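Local coordinates for glycoside hydrolase family protein (Novosphingobium sp. PP1Y, PDB 6Q2F), which acts as an alpha-L-rhamnosidase, a glycoside hydrolase that probably removes alpha-L-rhamnose units from glycosides, at residues E120-D125 with G493-R498; M482-A487 with H574-K579. All coordinates share one frame; numbering follows the deposited sequence.

Contact 1. Residues E120-D125 with G493-R498; sequences EADRLD and GKRGVR
Asp122, in the last turn of helix 108-124, and Gly496, in the loop leading to strand 497-502, bring their CA atoms to 5.0 Å, so the end of the helix comes close to the loop backbone. The side-chain link is a salt bridge in which Arg495 offers a side-on pair of nitrogens, one to each carboxylate oxygen of Asp122. Arg495 NH2 lies 2.9 Å from Asp122 OD2, on the syn side but well out of the carboxylate plane, while Arg495 NE meets Asp122 OD1 at 3.1 Å from above that plane. The two flat groups are turned 59° apart, and both bonds are bent, with N-H...O angles of 149° at NE and 141° at NH2. Asp122 CG stands anti to the backbone N, which carries the carboxylate out to the guanidinium; Arg495 bends at chi3 to meet it. A water adds a second link, donating to Asp122 OD1 and accepting from Gly496 N at 3.1 Å. A leucine here would probably leave the Arg495 guanidinium without its countercharge and the water without its acceptor. Asp122 thus serves the loop's side chain directly and its backbone through water, and the arginine's charge may offset the cost of a carboxylate near a helix C-terminus.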
# COMPACT_ATOMS: atom_id res chain seq x y z
N GLU A 120 -29.82 -8.85 -1.86
CA GLU A 120 -29.68 -8.60 -3.29
C GLU A 120 -28.37 -9.17 -3.81
O GLU A 120 -28.33 -9.70 -4.92
CB GLU A 120 -29.76 -7.10 -3.58
CG GLU A 120 -31.17 -6.53 -3.49
CD GLU A 120 -32.07 -7.04 -4.60
OE1 GLU A 120 -31.95 -6.54 -5.75
OE2 GLU A 120 -32.88 -7.95 -4.33
N ALA A 121 -27.29 -9.04 -3.03
CA ALA A 121 -26.03 -9.63 -3.47
C ALA A 121 -26.15 -11.15 -3.53
O ALA A 121 -25.70 -11.78 -4.49
CB ALA A 121 -24.89 -9.22 -2.53
N ASP A 122 -26.78 -11.75 -2.51
CA ASP A 122 -27.04 -13.18 -2.56
C ASP A 122 -27.87 -13.53 -3.79
O ASP A 122 -27.51 -14.44 -4.55
CB ASP A 122 -27.76 -13.60 -1.28
CG ASP A 122 -28.10 -15.08 -1.26
OD1 ASP A 122 -27.17 -15.91 -1.14
OD2 ASP A 122 -29.30 -15.40 -1.37
N ARG A 123 -28.98 -12.82 -4.01
CA ARG A 123 -29.85 -13.12 -5.14
C ARG A 123 -29.11 -12.95 -6.47
O ARG A 123 -29.28 -13.75 -7.40
CB ARG A 123 -31.07 -12.21 -5.10
CG ARG A 123 -31.95 -12.30 -6.33
CD ARG A 123 -33.21 -11.45 -6.17
NE ARG A 123 -32.95 -10.03 -6.39
CZ ARG A 123 -32.82 -9.47 -7.59
NH1 ARG A 123 -32.94 -10.22 -8.69
NH2 ARG A 123 -32.57 -8.17 -7.70
N LEU A 124 -28.29 -11.92 -6.58
CA LEU A 124 -27.61 -11.57 -7.82
C LEU A 124 -26.25 -12.24 -7.97
O LEU A 124 -25.58 -12.02 -8.99
CB LEU A 124 -27.47 -10.05 -7.92
CG LEU A 124 -28.81 -9.35 -8.09
CD1 LEU A 124 -28.68 -7.83 -8.07
CD2 LEU A 124 -29.45 -9.81 -9.40
N ASP A 125 -25.83 -13.04 -6.99
CA ASP A 125 -24.55 -13.74 -7.05
C ASP A 125 -23.37 -12.77 -7.15
O ASP A 125 -22.48 -12.91 -7.97
CB ASP A 125 -24.52 -14.76 -8.20
CG ASP A 125 -23.32 -15.69 -8.11
OD1 ASP A 125 -22.67 -15.69 -7.04
OD2 ASP A 125 -23.03 -16.42 -9.08
N GLY A 493 -21.45 -14.92 6.22
CA GLY A 493 -20.72 -16.18 6.14
C GLY A 493 -20.81 -16.78 4.76
O GLY A 493 -20.20 -16.24 3.82
N LYS A 494 -21.57 -17.86 4.60
CA LYS A 494 -21.66 -18.55 3.32
C LYS A 494 -22.58 -17.83 2.34
O LYS A 494 -22.51 -18.10 1.14
CB LYS A 494 -22.15 -19.98 3.53
CG LYS A 494 -21.15 -20.80 4.34
CD LYS A 494 -21.52 -22.27 4.36
CE LYS A 494 -20.26 -23.13 4.34
NZ LYS A 494 -20.56 -24.57 4.11
N ARG A 495 -23.41 -16.91 2.82
CA ARG A 495 -24.35 -16.19 1.98
C ARG A 495 -24.37 -14.73 2.42
O ARG A 495 -24.06 -14.42 3.58
CB ARG A 495 -25.75 -16.81 2.06
CG ARG A 495 -25.85 -18.16 1.31
CD ARG A 495 -27.22 -18.80 1.52
NE ARG A 495 -28.25 -18.21 0.67
CZ ARG A 495 -29.56 -18.26 0.93
NH1 ARG A 495 -30.01 -18.85 2.03
NH2 ARG A 495 -30.42 -17.69 0.10
N GLY A 496 -24.72 -13.84 1.49
CA GLY A 496 -24.82 -12.43 1.81
C GLY A 496 -23.45 -11.79 1.96
O GLY A 496 -22.73 -11.61 0.97
N VAL A 497 -23.08 -11.42 3.19
CA VAL A 497 -21.74 -10.90 3.46
C VAL A 497 -20.77 -12.08 3.44
O VAL A 497 -20.88 -13.00 4.26
CB VAL A 497 -21.70 -10.16 4.80
CG1 VAL A 497 -20.31 -9.57 5.05
CG2 VAL A 497 -22.74 -9.05 4.84
N ARG A 498 -19.86 -12.09 2.47
CA ARG A 498 -18.93 -13.20 2.32
C ARG A 498 -17.55 -12.87 2.84
O ARG A 498 -16.73 -13.78 2.99
CB ARG A 498 -18.77 -13.60 0.84
CG ARG A 498 -20.11 -13.86 0.12
CD ARG A 498 -20.87 -14.97 0.84
NE ARG A 498 -20.02 -16.13 1.07
CZ ARG A 498 -19.72 -17.03 0.14
NH1 ARG A 498 -20.19 -16.91 -1.10
NH2 ARG A 498 -18.92 -18.06 0.45
O HOH W 1 -24.78 -15.32 -1.22

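Contact 2. Residues M482-A487 with H574-K579; sequences MYKDAA and HENDLK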
# COMPACT_ATOMS: atom_id res chain seq x y z
N MSE A 482 -22.78 -7.42 15.22
CA MSE A 482 -23.61 -6.31 14.77
C MSE A 482 -24.12 -6.54 13.36
O MSE A 482 -25.28 -6.25 13.07
CB MSE A 482 -22.83 -4.99 14.83
CG MSE A 482 -22.57 -4.48 16.26
SE MSE A 482 -21.11 -3.20 16.31
CE MSE A 482 -21.49 -2.23 14.64
N TYR A 483 -23.27 -7.10 12.48
CA TYR A 483 -23.70 -7.32 11.10
C TYR A 483 -24.59 -8.54 10.96
O TYR A 483 -25.48 -8.55 10.10
CB TYR A 483 -22.48 -7.41 10.17
CG TYR A 483 -22.09 -6.03 9.73
CD1 TYR A 483 -22.67 -5.44 8.61
CD2 TYR A 483 -21.22 -5.25 10.49
CE1 TYR A 483 -22.35 -4.15 8.23
CE2 TYR A 483 -20.90 -3.96 10.12
CZ TYR A 483 -21.48 -3.41 8.98
OH TYR A 483 -21.17 -2.14 8.60
N LYS A 484 -24.39 -9.56 11.80
CA LYS A 484 -25.35 -10.66 11.85
C LYS A 484 -26.71 -10.19 12.33
O LYS A 484 -27.74 -10.70 11.88
CB LYS A 484 -24.82 -11.77 12.76
CG LYS A 484 -23.71 -12.60 12.10
CD LYS A 484 -22.86 -13.28 13.12
CE LYS A 484 -23.44 -14.59 13.60
NZ LYS A 484 -22.33 -15.51 14.06
N ASP A 485 -26.74 -9.24 13.25
CA ASP A 485 -28.02 -8.68 13.63
C ASP A 485 -28.60 -7.84 12.50
O ASP A 485 -29.79 -7.95 12.18
CB ASP A 485 -27.87 -7.86 14.91
CG ASP A 485 -29.06 -6.98 15.16
OD1 ASP A 485 -30.10 -7.51 15.62
OD2 ASP A 485 -28.95 -5.76 14.92
N ALA A 486 -27.77 -7.02 11.86
CA ALA A 486 -28.27 -6.15 10.79
C ALA A 486 -28.74 -6.96 9.59
O ALA A 486 -29.89 -6.83 9.15
CB ALA A 486 -27.18 -5.16 10.37
N ALA A 487 -27.87 -7.80 9.04
CA ALA A 487 -28.18 -8.55 7.82
C ALA A 487 -29.01 -9.79 8.09
O ALA A 487 -29.62 -10.32 7.17
CB ALA A 487 -26.88 -8.94 7.09
N HIS A 574 -12.66 -16.65 9.64
CA HIS A 574 -12.81 -18.03 9.23
C HIS A 574 -13.79 -18.78 10.11
O HIS A 574 -14.58 -19.59 9.62
CB HIS A 574 -11.44 -18.71 9.20
CG HIS A 574 -10.54 -18.10 8.17
ND1 HIS A 574 -9.17 -18.23 8.20
CD2 HIS A 574 -10.82 -17.32 7.10
CE1 HIS A 574 -8.65 -17.55 7.19
NE2 HIS A 574 -9.63 -17.01 6.50
N GLU A 575 -13.75 -18.52 11.42
CA GLU A 575 -14.71 -19.14 12.31
C GLU A 575 -16.14 -18.77 11.95
O GLU A 575 -17.06 -19.52 12.26
CB GLU A 575 -14.41 -18.75 13.77
CG GLU A 575 -13.12 -19.41 14.31
CD GLU A 575 -12.48 -18.60 15.43
OE1 GLU A 575 -13.20 -17.80 16.07
OE2 GLU A 575 -11.27 -18.75 15.64
N ASN A 576 -16.33 -17.64 11.26
CA ASN A 576 -17.64 -17.18 10.82
C ASN A 576 -17.87 -17.39 9.32
O ASN A 576 -18.76 -16.76 8.75
CB ASN A 576 -17.83 -15.71 11.19
CG ASN A 576 -18.03 -15.51 12.70
OD1 ASN A 576 -19.15 -15.58 13.19
ND2 ASN A 576 -16.93 -15.27 13.42
N ASP A 577 -17.07 -18.25 8.68
CA ASP A 577 -17.22 -18.56 7.25
C ASP A 577 -17.01 -17.35 6.35
O ASP A 577 -17.56 -17.28 5.26
CB ASP A 577 -18.59 -19.19 6.94
CG ASP A 577 -18.83 -20.47 7.69
OD1 ASP A 577 -17.91 -21.30 7.75
OD2 ASP A 577 -19.94 -20.63 8.23
N LEU A 578 -16.21 -16.40 6.81
CA LEU A 578 -15.87 -15.22 6.03
C LEU A 578 -14.44 -15.34 5.50
O LEU A 578 -13.57 -15.96 6.13
CB LEU A 578 -15.98 -13.96 6.89
CG LEU A 578 -17.38 -13.62 7.44
CD1 LEU A 578 -17.32 -12.53 8.51
CD2 LEU A 578 -18.28 -13.14 6.29
N LYS A 579 -14.20 -14.74 4.33
CA LYS A 579 -12.84 -14.54 3.83
C LYS A 579 -12.36 -13.14 4.20
O LYS A 579 -13.14 -12.25 4.53
CB LYS A 579 -12.79 -14.71 2.31
CG LYS A 579 -13.32 -16.03 1.81
CD LYS A 579 -13.32 -16.07 0.28
CE LYS A 579 -14.20 -17.20 -0.25
NZ LYS A 579 -15.67 -16.87 -0.20
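The Schellman motif that ends helix 543-575 begins its departure from the helix at Asn576, and there it is met by Lys484, near the C-terminal end of helix 469-487. In that motif Asp577, with positive phi, sends its N back to His574 O at 3.0 Å, and a further bond from Leu578 N closes the turn before strand 579-582 begins. The two backbones stay well apart, 10.1 Å between the CA atoms of Lys484 and Asn576, and the lysine spans the distance. Its chain bends at chi3 (83°) and comes in at about a right angle to the Asn576 side chain, placing Lys484 NZ 3.3 Å from Asn576 OD1 in a weak hydrogen bond. The stronger polar partner of Asn576 lies in its own helix: ND2 donates to Val572 O. Bonded through ND2 to its own helix, the amide turns OD1 toward Lys484. With 52 Å² buried in all, this is a light surface contact. A firmer link between the two helices is the salt bridge of Glu575 with Arg473, while the turn residues Asn576 and Leu578 pack on Ile480 of helix 469-487. A neighbouring face of helix 469-487 sets Tyr483 edge-to-face against Phe114 of helix 108-124. A helix that ends in a tight turn leading into the next parallel strand, beside the preceding outer helix, is typical of a (beta/alpha)8 barrel.

The two contacts lie 12 Å apart, centre to centre, in the same (beta/alpha)8 barrel, and their segments alternate along the chain: 120-125, 482-487, 493-498, 574-579. Contact 1 joins the end of one outer helix to the loop before strand 497-502; contact 2 joins the next outer helix to the turn before strand 579-582. These strands are parallel neighbours, and a probable hydrogen bond, Lys579 N to Arg498 O (3.0 Å), joins the contacts. Leu578 CD2 packs on Gly493 and on the strand start at Val497 and Arg498. Both contacts thus sit where strands begin, whereas four of the five sodium ligands, Asp503, Ser504, Glu583 and Glu586, follow the far ends of these strands.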